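Heat shock protease HtrA (Thermotoga maritima, PDB 1L1J) is the protease domain of a stress-response protein and probably cleaves peptide bonds within protein chains as a serine endopeptidase of the HtrA family. Local coordinates at residues A[105-110]-A[221-226]; A[16-21]-A[67-72]; A[74-79]-A[94-99]. All coordinates share one frame; numbering follows the deposited sequence.

Contact 1. Residues A[105-110]-A[221-226]; sequences IAVIKI and KFLDTI
Ile105 and Phe222 have CA atoms 7.8 Å apart and Val107 and Leu223 follow at 7.9 Å, a separation that brings helix 216-223 alongside strand 105-109 and leaves the joining to side chains. Ile105 supplies the closest touch, its branch methyl CG2 lying 3.5 Å from Phe222 CD2. Its CB sits 4.1 Å above one face of the ring, displaced toward the rim, and the two side chains slide past each other in opposite directions. The ring gets there because CG stands opposite the backbone N about the CA-CB bond (chi1 167°). Two residues along the strand, Val107 approaches the same ring at its edge, near the ring plane, with CG1 4.5 Å from Phe222 CE2. The neighbouring Leu223 adds CD2 at 4.3 Å from Val107 CB. In the two-barrel chymotrypsin-like fold the C-terminal helix folds back onto the N-terminal barrel, and this protease domain illustrates how: the helix offers an aromatic side chain to alternate residues of one barrel strand. An alanine in place of Phe222 would probably open a gap over Ile105 and take from Val107 one of its aromatic neighbours. Phe63 of strand 54-64 touches both Val107 and Leu223, and Leu70 touches Ile105, extending the apolar patch. Phe222 O takes two donors, Thr225 N and Thr225 OG1, the hydroxyl arriving at 2.7 Å from Phe222 O in the carbonyl plane on a lone pair, with a C=O...donor angle of 144°.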
loop_
_atom_site.group_PDB
_atom_site.type_symbol
_atom_site.label_atom_id
_atom_site.label_comp_id
_atom_site.label_asym_id
_atom_site.label_seq_id
_atom_site.Cartn_x
_atom_site.Cartn_y
_atom_site.Cartn_z
ATOM N N ILE A 105 7.216 0.515 -6.718
ATOM C CA ILE A 105 7.553 0.088 -5.365
ATOM C C ILE A 105 8.303 1.273 -4.767
ATOM O O ILE A 105 8.883 2.076 -5.501
ATOM C CB ILE A 105 8.492 -1.135 -5.356
ATOM C CG1 ILE A 105 7.786 -2.341 -5.972
ATOM C CG2 ILE A 105 8.922 -1.454 -3.936
ATOM C CD1 ILE A 105 8.611 -3.627 -5.937
ATOM N N ALA A 106 8.295 1.391 -3.444
ATOM C CA ALA A 106 8.984 2.495 -2.796
ATOM C C ALA A 106 9.166 2.213 -1.320
ATOM O O ALA A 106 8.218 1.861 -0.633
ATOM C CB ALA A 106 8.195 3.783 -2.989
ATOM N N VAL A 107 10.393 2.366 -0.835
ATOM C CA VAL A 107 10.678 2.128 0.570
ATOM C C VAL A 107 10.943 3.436 1.322
ATOM O O VAL A 107 11.549 4.376 0.799
ATOM C CB VAL A 107 11.874 1.167 0.743
ATOM C CG1 VAL A 107 13.133 1.793 0.170
ATOM C CG2 VAL A 107 12.047 0.817 2.213
ATOM N N ILE A 108 10.477 3.471 2.564
ATOM C CA ILE A 108 10.589 4.633 3.415
ATOM C C ILE A 108 11.186 4.229 4.761
ATOM O O ILE A 108 11.251 3.042 5.075
ATOM C CB ILE A 108 9.188 5.256 3.569
ATOM C CG1 ILE A 108 9.142 6.574 2.802
ATOM C CG2 ILE A 108 8.791 5.367 5.040
ATOM C CD1 ILE A 108 9.380 6.408 1.321
ATOM N N LYS A 109 11.624 5.214 5.547
ATOM C CA LYS A 109 12.244 4.936 6.844
ATOM C C LYS A 109 11.869 5.917 7.968
ATOM O O LYS A 109 11.983 7.143 7.827
ATOM C CB LYS A 109 13.769 4.895 6.676
ATOM C CG LYS A 109 14.547 4.575 7.940
ATOM C CD LYS A 109 14.218 3.193 8.462
ATOM C CE LYS A 109 15.139 2.812 9.611
ATOM N NZ LYS A 109 15.041 3.749 10.775
ATOM N N ILE A 110 11.431 5.347 9.087
ATOM C CA ILE A 110 11.024 6.107 10.260
ATOM C C ILE A 110 11.971 5.904 11.450
ATOM O O ILE A 110 12.312 4.778 11.821
ATOM C CB ILE A 110 9.579 5.731 10.662
ATOM C CG1 ILE A 110 8.611 6.749 10.080
ATOM C CG2 ILE A 110 9.430 5.677 12.162
ATOM C CD1 ILE A 110 8.665 6.830 8.601
ATOM N N LYS A 221 13.297 -8.508 -4.880
ATOM C CA LYS A 221 14.347 -8.270 -5.848
ATOM C C LYS A 221 14.640 -6.776 -5.891
ATOM O O LYS A 221 15.752 -6.371 -6.224
ATOM C CB LYS A 221 13.941 -8.771 -7.242
ATOM C CG LYS A 221 13.737 -10.285 -7.313
ATOM C CD LYS A 221 13.498 -10.795 -8.740
ATOM C CE LYS A 221 13.198 -12.299 -8.734
ATOM N NZ LYS A 221 13.174 -12.908 -10.098
ATOM N N PHE A 222 13.652 -5.952 -5.559
ATOM C CA PHE A 222 13.874 -4.511 -5.560
ATOM C C PHE A 222 14.635 -4.132 -4.305
ATOM O O PHE A 222 15.684 -3.498 -4.368
ATOM C CB PHE A 222 12.563 -3.729 -5.577
ATOM C CG PHE A 222 12.742 -2.269 -5.267
ATOM C CD1 PHE A 222 13.319 -1.411 -6.198
ATOM C CD2 PHE A 222 12.384 -1.762 -4.016
ATOM C CE1 PHE A 222 13.545 -0.069 -5.890
ATOM C CE2 PHE A 222 12.603 -0.425 -3.695
ATOM C CZ PHE A 222 13.186 0.427 -4.635
ATOM N N LEU A 223 14.085 -4.518 -3.162
ATOM C CA LEU A 223 14.711 -4.217 -1.890
ATOM C C LEU A 223 16.190 -4.538 -1.932
ATOM O O LEU A 223 17.014 -3.741 -1.497
ATOM C CB LEU A 223 14.046 -5.003 -0.754
ATOM C CG LEU A 223 12.702 -4.485 -0.226
ATOM C CD1 LEU A 223 12.300 -5.272 1.012
ATOM C CD2 LEU A 223 12.815 -3.010 0.114
ATOM N N ASP A 224 16.533 -5.700 -2.471
ATOM C CA ASP A 224 17.930 -6.095 -2.541
ATOM C C ASP A 224 18.829 -5.105 -3.275
ATOM O O ASP A 224 20.039 -5.106 -3.058
ATOM C CB ASP A 224 18.065 -7.485 -3.165
ATOM C CG ASP A 224 17.569 -8.584 -2.239
ATOM O OD1 ASP A 224 17.822 -8.497 -1.016
ATOM O OD2 ASP A 224 16.936 -9.541 -2.729
ATOM N N THR A 225 18.251 -4.258 -4.130
ATOM C CA THR A 225 19.041 -3.272 -4.866
ATOM C C THR A 225 19.238 -2.001 -4.039
ATOM O O THR A 225 19.949 -1.087 -4.445
ATOM C CB THR A 225 18.383 -2.883 -6.223
ATOM O OG1 THR A 225 17.252 -2.032 -5.993
ATOM C CG2 THR A 225 17.936 -4.129 -6.983
ATOM N N ILE A 226 18.599 -1.951 -2.876
ATOM C CA ILE A 226 18.711 -0.800 -1.986
ATOM C C ILE A 226 19.175 -1.312 -0.633
ATOM O O ILE A 226 18.863 -0.737 0.409
ATOM C CB ILE A 226 17.353 -0.088 -1.799
ATOM C CG1 ILE A 226 16.686 0.150 -3.156
ATOM C CG2 ILE A 226 17.564 1.245 -1.096
ATOM C CD1 ILE A 226 17.452 1.076 -4.071
#

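Contact 2. Residues A[16-21]-A[67-72]; sequences AVVKID and GYILTN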
loop_
_atom_site.group_PDB
_atom_site.type_symbol
_atom_site.label_atom_id
_atom_site.label_comp_id
_atom_site.label_asym_id
_atom_site.label_seq_id
_atom_site.Cartn_x
_atom_site.Cartn_y
_atom_site.Cartn_z
ATOM N N ALA A 16 0.647 -2.511 12.003
ATOM C CA ALA A 16 1.862 -2.282 11.220
ATOM C C ALA A 16 1.553 -1.580 9.893
ATOM O O ALA A 16 2.467 -1.288 9.102
ATOM C CB ALA A 16 2.578 -3.609 10.959
ATOM N N VAL A 17 0.264 -1.312 9.650
ATOM C CA VAL A 17 -0.169 -0.645 8.415
ATOM C C VAL A 17 -0.291 0.857 8.673
ATOM O O VAL A 17 -1.090 1.287 9.493
ATOM C CB VAL A 17 -1.519 -1.206 7.930
ATOM C CG1 VAL A 17 -1.795 -0.733 6.519
ATOM C CG2 VAL A 17 -1.502 -2.727 7.990
ATOM N N VAL A 18 0.497 1.650 7.957
ATOM C CA VAL A 18 0.522 3.090 8.168
ATOM C C VAL A 18 -0.111 3.941 7.088
ATOM O O VAL A 18 -0.466 3.460 6.020
ATOM C CB VAL A 18 1.970 3.596 8.323
ATOM C CG1 VAL A 18 2.739 2.723 9.287
ATOM C CG2 VAL A 18 2.652 3.616 6.965
ATOM N N LYS A 19 -0.214 5.229 7.397
ATOM C CA LYS A 19 -0.764 6.254 6.518
ATOM C C LYS A 19 0.425 7.038 5.941
ATOM O O LYS A 19 1.504 7.057 6.532
ATOM C CB LYS A 19 -1.659 7.198 7.338
ATOM C CG LYS A 19 -1.915 8.566 6.709
ATOM C CD LYS A 19 -2.510 9.545 7.720
ATOM C CE LYS A 19 -2.648 10.955 7.117
ATOM N NZ LYS A 19 -3.023 12.005 8.120
ATOM N N ILE A 20 0.240 7.680 4.796
ATOM C CA ILE A 20 1.323 8.447 4.209
ATOM C C ILE A 20 0.790 9.715 3.547
ATOM O O ILE A 20 0.245 9.679 2.440
ATOM C CB ILE A 20 2.106 7.601 3.183
ATOM C CG1 ILE A 20 2.682 6.366 3.879
ATOM C CG2 ILE A 20 3.230 8.427 2.576
ATOM C CD1 ILE A 20 3.492 5.476 2.991
ATOM N N ASP A 21 0.937 10.835 4.253
ATOM C CA ASP A 21 0.476 12.129 3.767
ATOM C C ASP A 21 1.659 13.026 3.431
ATOM O O ASP A 21 2.599 13.152 4.213
ATOM C CB ASP A 21 -0.452 12.800 4.804
ATOM C CG ASP A 21 0.086 12.722 6.239
ATOM O OD1 ASP A 21 0.487 11.623 6.682
ATOM O OD2 ASP A 21 0.084 13.759 6.941
ATOM N N GLY A 67 12.188 0.300 11.241
ATOM C CA GLY A 67 11.362 1.402 10.775
ATOM C C GLY A 67 11.292 1.502 9.268
ATOM O O GLY A 67 10.961 2.554 8.712
ATOM N N TYR A 68 11.616 0.403 8.600
ATOM C CA TYR A 68 11.568 0.378 7.152
ATOM C C TYR A 68 10.149 0.102 6.656
ATOM O O TYR A 68 9.470 -0.813 7.131
ATOM C CB TYR A 68 12.564 -0.646 6.625
ATOM C CG TYR A 68 13.947 -0.064 6.559
ATOM C CD1 TYR A 68 15.014 -0.660 7.232
ATOM C CD2 TYR A 68 14.190 1.109 5.836
ATOM C CE1 TYR A 68 16.295 -0.101 7.189
ATOM C CE2 TYR A 68 15.462 1.675 5.784
ATOM C CZ TYR A 68 16.510 1.066 6.465
ATOM O OH TYR A 68 17.768 1.625 6.422
ATOM N N ILE A 69 9.713 0.906 5.693
ATOM C CA ILE A 69 8.365 0.824 5.167
ATOM C C ILE A 69 8.269 0.710 3.648
ATOM O O ILE A 69 9.051 1.302 2.911
ATOM C CB ILE A 69 7.578 2.071 5.624
ATOM C CG1 ILE A 69 7.374 2.020 7.139
ATOM C CG2 ILE A 69 6.256 2.177 4.878
ATOM C CD1 ILE A 69 6.797 3.302 7.724
ATOM N N LEU A 70 7.287 -0.055 3.188
ATOM C CA LEU A 70 7.054 -0.227 1.762
ATOM C C LEU A 70 5.733 0.436 1.432
ATOM O O LEU A 70 4.881 0.616 2.307
ATOM C CB LEU A 70 6.983 -1.712 1.404
ATOM C CG LEU A 70 8.326 -2.405 1.194
ATOM C CD1 LEU A 70 8.198 -3.923 1.340
ATOM C CD2 LEU A 70 8.838 -2.008 -0.177
ATOM N N THR A 71 5.570 0.806 0.170
ATOM C CA THR A 71 4.346 1.434 -0.294
ATOM C C THR A 71 4.415 1.581 -1.798
ATOM O O THR A 71 5.302 1.022 -2.446
ATOM C CB THR A 71 4.138 2.829 0.319
ATOM O OG1 THR A 71 2.865 3.344 -0.096
ATOM C CG2 THR A 71 5.234 3.778 -0.139
ATOM N N ASN A 72 3.473 2.328 -2.357
ATOM C CA ASN A 72 3.461 2.543 -3.788
ATOM C C ASN A 72 4.261 3.795 -4.132
ATOM O O ASN A 72 4.152 4.818 -3.447
ATOM C CB ASN A 72 2.020 2.659 -4.281
ATOM C CG ASN A 72 1.499 1.355 -4.842
ATOM O OD1 ASN A 72 0.293 1.150 -4.955
ATOM N ND2 ASN A 72 2.418 0.468 -5.215
#
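Thr71 OG1 is hydrogen-bonded to the carbonyl O of Ser59, on the strand that runs between the two segments, while Ile20 CD1 comes up to the same oxygen at 3.8 Å from across the contact. The two side chains reach toward each other tip to tip, and the isoleucine methyl also lies 3.8 Å from Thr71 CB. Ile20 gets this far because its CG1 branch is fully extended, chi2 -179°. A chi1 of -175° sets the threonine hydroxyl opposite its own N, the placement from which OG1 meets both Ser59 O and that methyl. Two residues back along both strands, Val18 CG2 meets Ile69 CD1 at 4.2 Å. Strands 17-23 and 68-72 run in the same direction with strand 54-64 between them, and their facing CA atoms, 8.7 Å apart for Val18 and Ile69, are bridged by inward side chains, as expected inside the N-terminal barrel of a chymotrypsin-like protease. Beyond Thr71, Asn72 turns elsewhere: its OD1 is hydrogen-bonded to Ser183 OG and its ND2 to Asp104 O. With its hydroxyl already engaged by a backbone carbonyl, Thr71 can meet Ile20 as a largely apolar neighbour, and the contact depends on dispersion and burial of methyl groups.

Contact 3. Residues A[74-79]-A[94-99]; sequences HVVGGA and AEYIGG
Tyr96 swings its ring out toward the end of helix 73-76 with a chi1 of -179°, and Val76 meets it with CG1, the branch that its own chi1 of 168° sets on the far side from the backbone N. The valine methyl stops 3.9 Å from Tyr96 CD1, at the edge of the ring and close to its plane, the two side chains crossing obliquely. Gly77 O approaches the ring on a slant, neither squarely over it nor in its plane, 3.6 Å from Tyr96 CE1. Further on, Ala79 O lies 4.4 Å from Tyr96 CB. The chain turns sharply here: Gly77, the first residue beyond the helix, takes a positive phi of 47°, and Gly78 is the centre of an inverse gamma turn. In chymotrypsin-like proteases the histidine of the triad sits on a short helix directly after a barrel strand, and here that helix carries His74, predicted to belong to the charge relay, with ND1 hydrogen-bonded to Asp104 OD1. The contact therefore joins the far end of the histidine helix to the segment leading into edge strand 98-100. Tyr96 is itself the centre of an inverse gamma turn. Glu95 and Gly98 pair by backbone hydrogen bonds with Lys109 and Val107 of strand 105-109, respectively, which puts one more residue on the Tyr96 side between the two pairings. Gly98 N lies 3.7 Å above one face of the tyrosine ring, toward its rim. The hydroxyl ends near Gly99. On the inner side Val76 also packs against Ile108 of strand 105-109.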
loop_
_atom_site.group_PDB
_atom_site.type_symbol
_atom_site.label_atom_id
_atom_site.label_comp_id
_atom_site.label_asym_id
_atom_site.label_seq_id
_atom_site.Cartn_x
_atom_site.Cartn_y
_atom_site.Cartn_z
ATOM N N HIS A 74 3.916 5.800 -6.615
ATOM C CA HIS A 74 3.042 6.906 -6.986
ATOM C C HIS A 74 2.562 7.623 -5.735
ATOM O O HIS A 74 2.271 8.814 -5.763
ATOM C CB HIS A 74 1.844 6.415 -7.819
ATOM C CG HIS A 74 0.864 5.567 -7.058
ATOM N ND1 HIS A 74 0.563 4.271 -7.423
ATOM C CD2 HIS A 74 0.089 5.841 -5.982
ATOM C CE1 HIS A 74 -0.353 3.786 -6.605
ATOM N NE2 HIS A 74 -0.657 4.720 -5.721
ATOM N N VAL A 75 2.487 6.901 -4.628
ATOM C CA VAL A 75 2.045 7.515 -3.389
ATOM C C VAL A 75 3.119 8.512 -2.974
ATOM O O VAL A 75 2.968 9.706 -3.207
ATOM C CB VAL A 75 1.800 6.442 -2.282
ATOM C CG1 VAL A 75 1.531 7.098 -0.935
ATOM C CG2 VAL A 75 0.605 5.582 -2.675
ATOM N N VAL A 76 4.211 8.015 -2.394
ATOM C CA VAL A 76 5.322 8.857 -1.949
ATOM C C VAL A 76 6.055 9.512 -3.116
ATOM O O VAL A 76 6.301 10.716 -3.103
ATOM C CB VAL A 76 6.336 8.046 -1.115
ATOM C CG1 VAL A 76 7.615 8.842 -0.924
ATOM C CG2 VAL A 76 5.734 7.703 0.240
ATOM N N GLY A 77 6.407 8.720 -4.120
ATOM C CA GLY A 77 7.110 9.257 -5.275
ATOM C C GLY A 77 8.274 10.153 -4.899
ATOM O O GLY A 77 8.825 10.038 -3.800
ATOM N N GLY A 78 8.665 11.040 -5.805
ATOM C CA GLY A 78 9.757 11.944 -5.494
ATOM C C GLY A 78 9.253 12.933 -4.458
ATOM O O GLY A 78 8.746 14.004 -4.814
ATOM N N ALA A 79 9.387 12.586 -3.177
ATOM C CA ALA A 79 8.897 13.455 -2.107
ATOM C C ALA A 79 9.942 14.038 -1.163
ATOM O O ALA A 79 10.935 13.397 -0.814
ATOM C CB ALA A 79 7.829 12.726 -1.299
ATOM N N ALA A 94 9.407 10.335 7.481
ATOM C CA ALA A 94 10.082 9.273 6.763
ATOM C C ALA A 94 11.123 9.806 5.804
ATOM O O ALA A 94 10.992 10.912 5.263
ATOM C CB ALA A 94 9.067 8.458 5.998
ATOM N N GLU A 95 12.147 8.997 5.575
ATOM C CA GLU A 95 13.208 9.382 4.663
ATOM C C GLU A 95 13.152 8.515 3.416
ATOM O O GLU A 95 13.291 7.299 3.502
ATOM C CB GLU A 95 14.563 9.207 5.333
ATOM C CG GLU A 95 15.660 9.994 4.667
ATOM C CD GLU A 95 17.002 9.704 5.275
ATOM O OE1 GLU A 95 17.898 10.570 5.156
ATOM O OE2 GLU A 95 17.155 8.607 5.864
ATOM N N TYR A 96 12.955 9.139 2.261
ATOM C CA TYR A 96 12.879 8.397 1.010
ATOM C C TYR A 96 14.147 7.590 0.694
ATOM O O TYR A 96 15.062 8.089 0.035
ATOM C CB TYR A 96 12.594 9.346 -0.144
ATOM C CG TYR A 96 12.483 8.637 -1.467
ATOM C CD1 TYR A 96 11.267 8.107 -1.899
ATOM C CD2 TYR A 96 13.599 8.483 -2.291
ATOM C CE1 TYR A 96 11.168 7.443 -3.128
ATOM C CE2 TYR A 96 13.510 7.821 -3.517
ATOM C CZ TYR A 96 12.295 7.305 -3.932
ATOM O OH TYR A 96 12.218 6.669 -5.150
ATOM N N ILE A 97 14.178 6.343 1.158
ATOM C CA ILE A 97 15.298 5.425 0.948
ATOM C C ILE A 97 15.589 5.172 -0.536
ATOM O O ILE A 97 16.747 5.169 -0.969
ATOM C CB ILE A 97 15.000 4.057 1.586
ATOM C CG1 ILE A 97 14.640 4.230 3.061
ATOM C CG2 ILE A 97 16.177 3.125 1.395
ATOM C CD1 ILE A 97 15.745 4.808 3.907
ATOM N N GLY A 98 14.526 4.940 -1.302
ATOM C CA GLY A 98 14.663 4.669 -2.721
ATOM C C GLY A 98 13.356 4.128 -3.268
ATOM O O GLY A 98 12.401 3.954 -2.521
ATOM N N GLY A 99 13.304 3.850 -4.563
ATOM C CA GLY A 99 12.073 3.349 -5.136
ATOM C C GLY A 99 12.238 3.058 -6.605
ATOM O O GLY A 99 13.356 2.956 -7.087
#

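All three contacts reach the same barrel sheet, with centres 10 to 12 Å apart. Contacts 1 and 2 share neighbouring strands, joined by a probable hydrogen bond from Ile108 N to Ile69 O (2.6 Å). Contact 3 joins contact 1 at the other edge of strand 105-109, where Val107 N probably bonds to Gly98 O (3.1 Å), and meets contact 2 inside the barrel, Ile20 CG2 lying 3.5 Å from Val76 CG2. All three come close to the predicted triad from the side of this barrel: contact 3 includes His74, the side chain of Ile105 in contact 1 is about 6 Å from that of Asp104, and that of Thr71 in contact 2 about 7 Å from that of Ser183.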